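Local atomic coordinates of proline dehydrogenase (Bradyrhizobium diazoefficiens, PDB entry 4Q73), a protein that probably oxidises L-proline to L-glutamate in two steps, pairing an FAD-dependent proline dehydrogenase with an NAD-dependent aldehyde dehydrogenase in one chain. Residues 934-939 against 957-962; 858-863 against 872-877; 395-400 against 468-473. The protein carries 1 engineered substitution. All coordinates share one frame; numbering follows the deposited sequence.

Contact 1. Residues 934-939 against 957-962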
loop_
_atom_site.group_PDB
_atom_site.type_symbol
_atom_site.label_atom_id
_atom_site.label_comp_id
_atom_site.label_asym_id
_atom_site.label_seq_id
_atom_site.Cartn_x
_atom_site.Cartn_y
_atom_site.Cartn_z
ATOM N N ARG A 934 33.006 21.941 -14.877
ATOM C CA ARG A 934 34.317 22.551 -14.681
ATOM C C ARG A 934 34.442 23.416 -13.425
ATOM O O ARG A 934 35.395 23.270 -12.661
ATOM C CB ARG A 934 34.691 23.374 -15.914
ATOM C CG ARG A 934 35.901 24.269 -15.714
ATOM C CD ARG A 934 37.153 23.468 -15.315
ATOM N NE ARG A 934 38.367 24.252 -15.517
ATOM C CZ ARG A 934 39.056 24.275 -16.653
ATOM N NH1 ARG A 934 40.145 25.029 -16.745
ATOM N NH2 ARG A 934 38.656 23.555 -17.696
ATOM N N VAL A 935 33.474 24.301 -13.209
ATOM C CA VAL A 935 33.570 25.297 -12.145
ATOM C C VAL A 935 33.084 24.793 -10.774
ATOM O O VAL A 935 32.340 23.805 -10.668
ATOM C CB VAL A 935 32.813 26.587 -12.534
ATOM C CG1 VAL A 935 33.201 27.028 -13.926
ATOM C CG2 VAL A 935 31.300 26.362 -12.458
ATOM N N GLN A 936 33.493 25.489 -9.719
ATOM C CA GLN A 936 33.187 25.048 -8.365
ATOM C C GLN A 936 32.223 25.996 -7.657
ATOM O O GLN A 936 31.835 25.777 -6.510
ATOM C CB GLN A 936 34.483 24.926 -7.579
ATOM C CG GLN A 936 35.324 23.760 -8.026
ATOM C CD GLN A 936 36.556 23.575 -7.167
ATOM O OE1 GLN A 936 37.671 23.878 -7.605
ATOM N NE2 GLN A 936 36.367 23.085 -5.936
ATOM N N VAL A 937 31.856 27.048 -8.367
ATOM C CA VAL A 937 30.904 28.053 -7.923
ATOM C C VAL A 937 29.702 27.512 -7.156
ATOM O O VAL A 937 29.122 26.492 -7.536
ATOM C CB VAL A 937 30.428 28.827 -9.152
ATOM C CG1 VAL A 937 29.245 29.716 -8.821
ATOM C CG2 VAL A 937 31.612 29.625 -9.728
ATOM N N GLY A 938 29.319 28.212 -6.087
ATOM C CA GLY A 938 28.235 27.757 -5.223
ATOM C C GLY A 938 26.831 27.787 -5.829
ATOM O O GLY A 938 25.998 26.912 -5.533
ATOM N N ASN A 939 26.556 28.804 -6.652
ATOM C CA ASN A 939 25.234 28.977 -7.268
ATOM C C ASN A 939 25.372 29.303 -8.746
ATOM O O ASN A 939 25.893 30.357 -9.120
ATOM C CB ASN A 939 24.412 30.085 -6.585
ATOM C CG ASN A 939 23.905 29.686 -5.195
ATOM O OD1 ASN A 939 24.629 29.789 -4.192
ATOM N ND2 ASN A 939 22.649 29.253 -5.132
ATOM N N GLY A 957 25.176 30.316 -1.127
ATOM C CA GLY A 957 26.485 30.403 -0.495
ATOM C C GLY A 957 27.572 29.744 -1.327
ATOM O O GLY A 957 27.328 28.770 -2.048
ATOM N N GLY A 958 28.791 30.254 -1.213
ATOM C CA GLY A 958 29.858 29.797 -2.086
ATOM C C GLY A 958 31.053 29.175 -1.393
ATOM O O GLY A 958 31.026 28.930 -0.190
ATOM N N ASN A 959 32.090 28.894 -2.179
ATOM C CA ASN A 959 33.335 28.307 -1.690
ATOM C C ASN A 959 34.564 29.168 -2.026
ATOM O O ASN A 959 34.442 30.281 -2.576
ATOM C CB ASN A 959 33.500 26.896 -2.271
ATOM C CG ASN A 959 33.470 26.886 -3.790
ATOM O OD1 ASN A 959 32.672 27.593 -4.404
ATOM N ND2 ASN A 959 34.359 26.105 -4.405
ATOM N N GLY A 960 35.750 28.639 -1.724
ATOM C CA GLY A 960 36.985 29.371 -1.959
ATOM C C GLY A 960 36.976 30.669 -1.178
ATOM O O GLY A 960 36.595 30.659 -0.016
ATOM N N LEU A 961 37.353 31.789 -1.804
ATOM C CA LEU A 961 37.307 33.082 -1.108
ATOM C C LEU A 961 35.862 33.549 -0.865
ATOM O O LEU A 961 35.635 34.524 -0.162
ATOM C CB LEU A 961 38.088 34.157 -1.880
ATOM C CG LEU A 961 39.564 33.902 -2.248
ATOM C CD1 LEU A 961 40.134 35.062 -3.070
ATOM C CD2 LEU A 961 40.401 33.708 -1.006
ATOM N N SER A 962 34.884 32.853 -1.438
ATOM C CA SER A 962 33.492 33.271 -1.289
ATOM C C SER A 962 32.829 32.785 0.002
ATOM O O SER A 962 31.853 33.379 0.455
ATOM C CB SER A 962 32.659 32.854 -2.509
ATOM O OG SER A 962 33.080 33.572 -3.661
#
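Asn-939 reaches over to the second loop and makes the one clear hydrogen bond between the two segments: its OD1 accepts the backbone N-H of Gly-957 at 3.2 Å. The bond is fairly straight, 159° at the hydrogen, and the donor lies in the carbonyl plane. CG stands anti to the carbonyl carbon of Asn-939 (chi1 -72°), which swings the amide toward Gly-957, while ND2 bonds to Pro-955 O.

Between the glycines the packing is backbone on backbone. The CA atoms of Gly-938 and Gly-958 are 4.1 Å apart, and Gly-938 CA sends a C-H toward Gly-957 O at 3.5 Å. A beta carbon on Gly-938 would run into that oxygen, and Gly-957 has backbone angles that a beta carbon would not tolerate. Lys-967 NZ ties the loops together, bonding to both Gly-938 O and Gly-957 O.

Farther along, the amide of Asn-959 lies against the peptide of Gln-936, with Asn-959 CG 3.4 Å from Gln-936 O. The two side chains cross at about a right angle.

Gly-957 lies about 3 Å, between nearest atoms, from Glu-760, and Asn-939 pairs with a strand of the second subunit, into which the beta sheet continues. The fit thus combines close glycine backbones, an asparagine-to-peptide bond and amide packing at Asn-959, beside the predicted aldehyde dehydrogenase active site.

Contact 2. Residues 858-863 against 872-877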
loop_
_atom_site.group_PDB
_atom_site.type_symbol
_atom_site.label_atom_id
_atom_site.label_comp_id
_atom_site.label_asym_id
_atom_site.label_seq_id
_atom_site.Cartn_x
_atom_site.Cartn_y
_atom_site.Cartn_z
ATOM N N LEU A 858 35.335 52.541 -21.851
ATOM C CA LEU A 858 34.075 52.931 -21.236
ATOM C C LEU A 858 32.966 52.770 -22.264
ATOM O O LEU A 858 32.986 53.436 -23.297
ATOM C CB LEU A 858 34.130 54.387 -20.772
ATOM C CG LEU A 858 32.847 54.910 -20.124
ATOM C CD1 LEU A 858 32.579 54.158 -18.806
ATOM C CD2 LEU A 858 32.953 56.414 -19.862
ATOM N N HIS A 859 32.017 51.871 -21.993
ATOM C CA HIS A 859 30.862 51.688 -22.878
ATOM C C HIS A 859 29.678 52.483 -22.358
ATOM O O HIS A 859 28.834 52.934 -23.124
ATOM C CB HIS A 859 30.477 50.209 -23.010
ATOM C CG HIS A 859 31.331 49.436 -23.969
ATOM N ND1 HIS A 859 31.211 49.561 -25.338
ATOM C CD2 HIS A 859 32.312 48.525 -23.763
ATOM C CE1 HIS A 859 32.081 48.764 -25.930
ATOM N NE2 HIS A 859 32.760 48.120 -24.996
ATOM N N PHE A 860 29.620 52.665 -21.050
ATOM C CA PHE A 860 28.524 53.405 -20.450
ATOM C C PHE A 860 28.891 53.943 -19.066
ATOM O O PHE A 860 29.493 53.253 -18.234
ATOM C CB PHE A 860 27.242 52.553 -20.357
ATOM C CG PHE A 860 26.076 53.305 -19.781
ATOM C CD1 PHE A 860 25.696 53.130 -18.457
ATOM C CD2 PHE A 860 25.392 54.237 -20.555
ATOM C CE1 PHE A 860 24.634 53.857 -17.919
ATOM C CE2 PHE A 860 24.330 54.962 -20.034
ATOM C CZ PHE A 860 23.948 54.772 -18.711
ATOM N N ALA A 861 28.490 55.181 -18.830
ATOM C CA ALA A 861 28.669 55.837 -17.553
ATOM C C ALA A 861 27.427 56.683 -17.398
ATOM O O ALA A 861 27.216 57.633 -18.145
ATOM C CB ALA A 861 29.930 56.716 -17.563
ATOM N N GLY A 862 26.580 56.307 -16.457
ATOM C CA GLY A 862 25.314 56.979 -16.300
ATOM C C GLY A 862 25.421 58.226 -15.451
ATOM O O GLY A 862 26.456 58.486 -14.836
ATOM N N PRO A 863 24.328 58.993 -15.402
ATOM C CA PRO A 863 24.262 60.271 -14.696
ATOM C C PRO A 863 23.732 60.080 -13.290
ATOM O O PRO A 863 22.586 59.684 -13.096
ATOM C CB PRO A 863 23.271 61.073 -15.542
ATOM C CG PRO A 863 22.319 60.012 -16.094
ATOM C CD PRO A 863 23.121 58.735 -16.215
ATOM N N PRO A 872 25.049 53.245 -12.890
ATOM C CA PRO A 872 25.652 52.086 -13.553
ATOM C C PRO A 872 26.814 52.471 -14.496
ATOM O O PRO A 872 26.790 53.507 -15.178
ATOM C CB PRO A 872 24.484 51.493 -14.349
ATOM C CG PRO A 872 23.257 51.937 -13.603
ATOM C CD PRO A 872 23.588 53.305 -13.087
ATOM N N HIS A 873 27.861 51.654 -14.480
ATOM C CA HIS A 873 28.972 51.837 -15.396
ATOM C C HIS A 873 29.234 50.503 -16.062
ATOM O O HIS A 873 29.068 49.437 -15.447
ATOM C CB HIS A 873 30.241 52.335 -14.688
ATOM C CG HIS A 873 30.208 53.791 -14.330
ATOM N ND1 HIS A 873 29.428 54.289 -13.309
ATOM C CD2 HIS A 873 30.864 54.854 -14.851
ATOM C CE1 HIS A 873 29.599 55.595 -13.219
ATOM N NE2 HIS A 873 30.466 55.964 -14.145
ATOM N N ILE A 874 29.601 50.564 -17.337
ATOM C CA ILE A 874 29.974 49.371 -18.068
ATOM C C ILE A 874 31.344 49.558 -18.663
ATOM O O ILE A 874 31.558 50.489 -19.430
ATOM C CB ILE A 874 28.981 49.065 -19.199
ATOM C CG1 ILE A 874 27.560 48.953 -18.629
ATOM C CG2 ILE A 874 29.390 47.787 -19.875
ATOM C CD1 ILE A 874 26.477 48.936 -19.687
ATOM N N PHE A 875 32.274 48.677 -18.313
ATOM C CA PHE A 875 33.617 48.744 -18.879
ATOM C C PHE A 875 33.957 47.460 -19.605
ATOM O O PHE A 875 33.602 46.364 -19.154
ATOM C CB PHE A 875 34.680 48.953 -17.796
ATOM C CG PHE A 875 34.685 50.318 -17.191
ATOM C CD1 PHE A 875 34.162 50.532 -15.915
ATOM C CD2 PHE A 875 35.265 51.381 -17.863
ATOM C CE1 PHE A 875 34.181 51.792 -15.337
ATOM C CE2 PHE A 875 35.296 52.651 -17.293
ATOM C CZ PHE A 875 34.755 52.859 -16.023
ATOM N N GLU A 876 34.687 47.594 -20.708
ATOM C CA GLU A 876 35.233 46.433 -21.393
ATOM C C GLU A 876 36.726 46.310 -21.114
ATOM O O GLU A 876 37.493 47.250 -21.295
ATOM C CB GLU A 876 34.973 46.494 -22.911
ATOM C CG GLU A 876 35.651 45.361 -23.667
ATOM C CD GLU A 876 35.155 45.213 -25.080
ATOM O OE1 GLU A 876 34.306 46.039 -25.500
ATOM O OE2 GLU A 876 35.595 44.252 -25.759
ATOM N N LEU A 877 37.122 45.123 -20.691
ATOM C CA LEU A 877 38.506 44.846 -20.399
ATOM C C LEU A 877 39.087 44.058 -21.557
ATOM O O LEU A 877 38.370 43.395 -22.306
ATOM C CB LEU A 877 38.623 44.020 -19.103
ATOM C CG LEU A 877 37.706 44.356 -17.924
ATOM C CD1 LEU A 877 37.780 43.275 -16.809
ATOM C CD2 LEU A 877 38.062 45.738 -17.370
#
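A beta hairpin at one edge of the aldehyde dehydrogenase sheet pairs strand 858-861 with strand 873-876, antiparallel at 175°, and a classic bulge breaks its register where His-859 and Phe-860 both face Ile-874. Ile-874 O accepts from His-859 N at 2.9 Å and, weakly, from Phe-860 N. Ile-874 N returns a bond to Phe-860 O, and Gly-862 N closes the turn end on Pro-872 O.

The bulge turns the His-859 side chain toward the partner strand, where NE2 donates to Glu-876 OE1 at 2.6 Å. Glu-876 is extended, CG anti to its N (chi1 174°), which carries OE1 out to the ring. Ring and carboxylate are nearly coplanar, and the oxygen uses its anti lone pair. Glu-876 OE2 is salt-bridged to Arg-896. A leucine in place of His-859 would probably leave Glu-876 OE1 without its short N-H partner and the carboxylate held mainly by Arg-896.

On one face Phe-860 CB meets Ile-874 CD1 at 3.8 Å. On the other, Leu-858 CD1 touches Phe-875 CE2 at 3.5 Å, and Ala-861 CA lies over the His-873 ring, whose ND1 bonds to Ala-871 O. Backbone bonds and apolar packing thus hold the hairpin, with one polar clasp at the bulge.

Contact 3. Residues 395-400 against 468-473. With FAD (flavin-adenine dinucleotide), chain C.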
loop_
_atom_site.group_PDB
_atom_site.type_symbol
_atom_site.label_atom_id
_atom_site.label_comp_id
_atom_site.label_asym_id
_atom_site.label_seq_id
_atom_site.Cartn_x
_atom_site.Cartn_y
_atom_site.Cartn_z
ATOM N N ALA A 395 -9.919 35.290 -33.078
ATOM C CA ALA A 395 -8.664 34.661 -33.424
ATOM C C ALA A 395 -8.544 33.337 -32.674
ATOM O O ALA A 395 -8.361 33.313 -31.446
ATOM C CB ALA A 395 -7.487 35.602 -33.091
ATOM N N THR A 396 -8.633 32.239 -33.426
ATOM C CA THR A 396 -8.519 30.893 -32.868
ATOM C C THR A 396 -8.253 29.875 -33.973
ATOM O O THR A 396 -8.677 30.056 -35.112
ATOM C CB THR A 396 -9.810 30.482 -32.100
ATOM O OG1 THR A 396 -9.699 29.137 -31.638
ATOM C CG2 THR A 396 -11.033 30.586 -32.999
ATOM N N HIS A 397 -7.566 28.791 -33.652
ATOM C CA HIS A 397 -7.452 27.718 -34.630
ATOM C C HIS A 397 -8.127 26.478 -34.078
ATOM O O HIS A 397 -7.857 25.362 -34.506
ATOM C CB HIS A 397 -5.994 27.424 -34.980
ATOM C CG HIS A 397 -5.223 28.638 -35.401
ATOM N ND1 HIS A 397 -4.207 29.178 -34.625
ATOM C CD2 HIS A 397 -5.322 29.427 -36.489
ATOM C CE1 HIS A 397 -3.719 30.240 -35.236
ATOM N NE2 HIS A 397 -4.374 30.419 -36.369
ATOM N N ASN A 398 -9.032 26.689 -33.133
ATOM C CA ASN A 398 -9.778 25.587 -32.527
ATOM C C ASN A 398 -11.082 25.387 -33.288
ATOM O O ASN A 398 -11.943 26.269 -33.280
ATOM C CB ASN A 398 -10.046 25.901 -31.052
ATOM C CG ASN A 398 -10.866 24.823 -30.352
ATOM O OD1 ASN A 398 -11.835 24.291 -30.907
ATOM N ND2 ASN A 398 -10.515 24.540 -29.103
ATOM N N ALA A 399 -11.226 24.232 -33.945
ATOM C CA ALA A 399 -12.433 23.939 -34.733
ATOM C C ALA A 399 -13.733 23.984 -33.922
ATOM O O ALA A 399 -14.761 24.465 -34.411
ATOM C CB ALA A 399 -12.306 22.608 -35.440
ATOM N N LEU A 400 -13.693 23.484 -32.688
ATOM C CA LEU A 400 -14.875 23.505 -31.830
ATOM C C LEU A 400 -15.215 24.940 -31.420
ATOM O O LEU A 400 -16.389 25.297 -31.313
ATOM C CB LEU A 400 -14.688 22.625 -30.582
ATOM C CG LEU A 400 -15.873 22.668 -29.587
ATOM C CD1 LEU A 400 -17.165 22.121 -30.217
ATOM C CD2 LEU A 400 -15.581 21.952 -28.265
ATOM N N SER A 468 -2.764 21.817 -26.941
ATOM C CA SER A 468 -3.059 22.573 -28.153
ATOM C C SER A 468 -4.040 21.832 -29.049
ATOM O O SER A 468 -3.878 20.637 -29.306
ATOM C CB SER A 468 -1.781 22.845 -28.933
ATOM O OG SER A 468 -2.092 23.395 -30.200
ATOM N N PHE A 469 -5.064 22.542 -29.516
ATOM C CA PHE A 469 -6.065 21.928 -30.363
ATOM C C PHE A 469 -5.449 21.531 -31.706
ATOM O O PHE A 469 -5.711 20.442 -32.236
ATOM C CB PHE A 469 -7.259 22.871 -30.570
ATOM C CG PHE A 469 -8.448 22.203 -31.225
ATOM C CD1 PHE A 469 -9.490 21.697 -30.457
ATOM C CD2 PHE A 469 -8.515 22.076 -32.601
ATOM C CE1 PHE A 469 -10.586 21.079 -31.048
ATOM C CE2 PHE A 469 -9.606 21.466 -33.203
ATOM C CZ PHE A 469 -10.643 20.964 -32.418
ATOM N N VAL A 470 -4.626 22.431 -32.237
ATOM C CA VAL A 470 -3.952 22.238 -33.514
ATOM C C VAL A 470 -3.035 21.028 -33.459
ATOM O O VAL A 470 -2.963 20.251 -34.407
ATOM C CB VAL A 470 -3.157 23.512 -33.881
ATOM C CG1 VAL A 470 -1.917 23.179 -34.712
ATOM C CG2 VAL A 470 -4.072 24.482 -34.630
ATOM N N ALA A 471 -2.352 20.865 -32.332
ATOM C CA ALA A 471 -1.450 19.734 -32.128
ATOM C C ALA A 471 -2.231 18.420 -32.066
ATOM O O ALA A 471 -1.783 17.397 -32.584
ATOM C CB ALA A 471 -0.626 19.932 -30.855
ATOM N N GLN A 472 -3.398 18.459 -31.431
ATOM C CA GLN A 472 -4.224 17.270 -31.321
ATOM C C GLN A 472 -4.921 16.917 -32.638
ATOM O O GLN A 472 -4.973 15.752 -33.015
ATOM C CB GLN A 472 -5.235 17.409 -30.191
ATOM C CG GLN A 472 -4.610 17.336 -28.812
ATOM C CD GLN A 472 -5.643 17.336 -27.706
ATOM O OE1 GLN A 472 -6.711 16.731 -27.834
ATOM N NE2 GLN A 472 -5.326 18.008 -26.605
ATOM N N ALA A 473 -5.452 17.913 -33.336
ATOM C CA ALA A 473 -6.170 17.653 -34.579
ATOM C C ALA A 473 -5.266 17.061 -35.644
ATOM O O ALA A 473 -5.735 16.428 -36.588
ATOM C CB ALA A 473 -6.813 18.927 -35.097
HETATM P PA FAD C . -6.403 26.033 -28.236
HETATM O O1A FAD C . -5.509 24.754 -28.404
HETATM O O2A FAD C . -7.845 25.908 -28.220
HETATM O O5B FAD C . -6.277 26.782 -26.962
HETATM C C5B FAD C . -4.983 26.910 -26.378
HETATM C C4B FAD C . -4.968 28.005 -25.316
HETATM O O4B FAD C . -5.542 27.566 -24.128
HETATM C C3B FAD C . -3.598 28.455 -24.927
HETATM O O3B FAD C . -3.056 29.364 -25.799
HETATM C C2B FAD C . -3.828 29.066 -23.598
HETATM O O2B FAD C . -4.201 30.383 -23.701
HETATM C C1B FAD C . -4.960 28.252 -23.057
HETATM N N9A FAD C . -4.565 27.273 -22.082
HETATM C C8A FAD C . -3.695 26.213 -22.272
HETATM N N7A FAD C . -3.588 25.537 -21.122
HETATM C C5A FAD C . -4.383 26.113 -20.138
HETATM C C6A FAD C . -4.684 25.851 -18.804
HETATM N N6A FAD C . -4.115 24.745 -18.085
HETATM N N1A FAD C . -5.529 26.640 -18.133
HETATM C C2A FAD C . -6.125 27.691 -18.726
HETATM N N3A FAD C . -5.868 27.958 -20.020
HETATM C C4A FAD C . -5.017 27.219 -20.740
HETATM N N1 FAD C . -2.592 35.960 -27.529
HETATM C C2 FAD C . -2.184 37.007 -26.648
HETATM O O2 FAD C . -1.979 36.690 -25.342
HETATM N N3 FAD C . -2.059 38.313 -27.113
HETATM C C4 FAD C . -2.264 38.601 -28.451
HETATM O O4 FAD C . -2.167 39.876 -28.932
HETATM C C4X FAD C . -2.628 37.535 -29.407
HETATM N N5 FAD C . -2.846 37.803 -30.757
HETATM C C5X FAD C . -3.233 36.765 -31.604
HETATM C C6 FAD C . -3.450 37.039 -32.972
HETATM C C7 FAD C . -3.839 36.011 -33.835
HETATM C C7M FAD C . -4.066 36.315 -35.301
HETATM C C8 FAD C . -4.029 34.719 -33.345
HETATM C C8M FAD C . -4.442 33.605 -34.254
HETATM C C9 FAD C . -3.816 34.441 -31.986
HETATM C C9A FAD C . -3.412 35.456 -31.110
HETATM N N10 FAD C . -3.186 35.178 -29.712
HETATM C C10 FAD C . -2.816 36.216 -28.865
HETATM C "C1'" FAD C . -3.430 33.823 -29.159
HETATM C "C2'" FAD C . -2.251 32.911 -28.987
HETATM O "O2'" FAD C . -1.288 33.231 -29.910
HETATM C "C3'" FAD C . -2.757 31.498 -29.241
HETATM O "O3'" FAD C . -2.899 31.366 -30.599
HETATM C "C4'" FAD C . -4.121 31.154 -28.676
HETATM O "O4'" FAD C . -4.158 31.327 -27.308
HETATM C "C5'" FAD C . -4.533 29.745 -29.110
HETATM O "O5'" FAD C . -5.898 29.528 -28.808
HETATM P P FAD C . -6.815 28.511 -29.664
HETATM O O1P FAD C . -8.379 28.728 -29.686
HETATM O O2P FAD C . -6.020 28.637 -31.036
HETATM O O3P FAD C . -6.165 27.044 -29.330
#
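Thr-396 OG1 is gripped by two groups: it accepts the backbone N-H of Asn-398 at 2.9 Å, an ST turn, and donates to FAD O1P. The modelled distance from Thr-396 OG1 to FAD O1P, 2.4 Å, is very short and best treated as doubtful.

The rest of the FAD pyrophosphate is held from both segments. His-397 N gives an almost straight bond (172°) to O2P at 3.0 Å, Asn-398 ND2 reaches O2A at 3.1 Å, and Phe-469 N, at the start of its helix, donates to O1A over a distance also modelled too short to carry weight. The N-terminal end of helix 469-473 would probably help balance the phosphate charge.

Between the protein segments no hydrogen bond is made; the joint is an amide stacked on a ring. The Asn-398 side chain, CG anti to its N (chi1 178°), lies over the Phe-469 ring with the planes 27° apart and OD1 3.4 Å above the ring plane, nearer the ring's edge than its centre. That oxygen caps the next helix at Thr-401 N, while Asn-398 CA adds a CH-pi contact over the face. Ala-399 CB packs on Phe-469 CE2 at 3.7 Å. Val-470 CG2 meets His-397 CB at 3.5 Å, and the His-397 ring, anchored by NE2 on Leu-420 N, brings CE1 to 3.6 Å from the flavin methyl C8M.

In the fold, 395-400 links strand 390-395 of the proline dehydrogenase beta-alpha barrel to helix 399-409, and 468-473 is the short helix 469-473 with its N-cap, Ser-468. Helix 33-50 packs against both, with Ile-47 touching Ala-399 and Phe-469, and strand 416-420 lies beside Ala-395 and His-397.

Overall arrangement
The three contacts fall in two catalytic units. Contact 3 belongs to the proline dehydrogenase barrel and grips FAD; contacts 1 and 2 lie in the aldehyde dehydrogenase region, on the other side of the chain's centre. From contact 3 the centres of contacts 1 and 2 are about 48 and 49 Å away. Contacts 1 and 2 are 27 Å apart between centres, about 16 Å between nearest atoms. Contact 2 includes strand 857-861 and contact 1 flanks strand 939-942, the two strands outermost in one sheet within this chain, the second continued by the neighbouring subunit. Contact 1 adjoins the predicted active-site Glu-760, whereas contact 2 is structural packing away from the known sites.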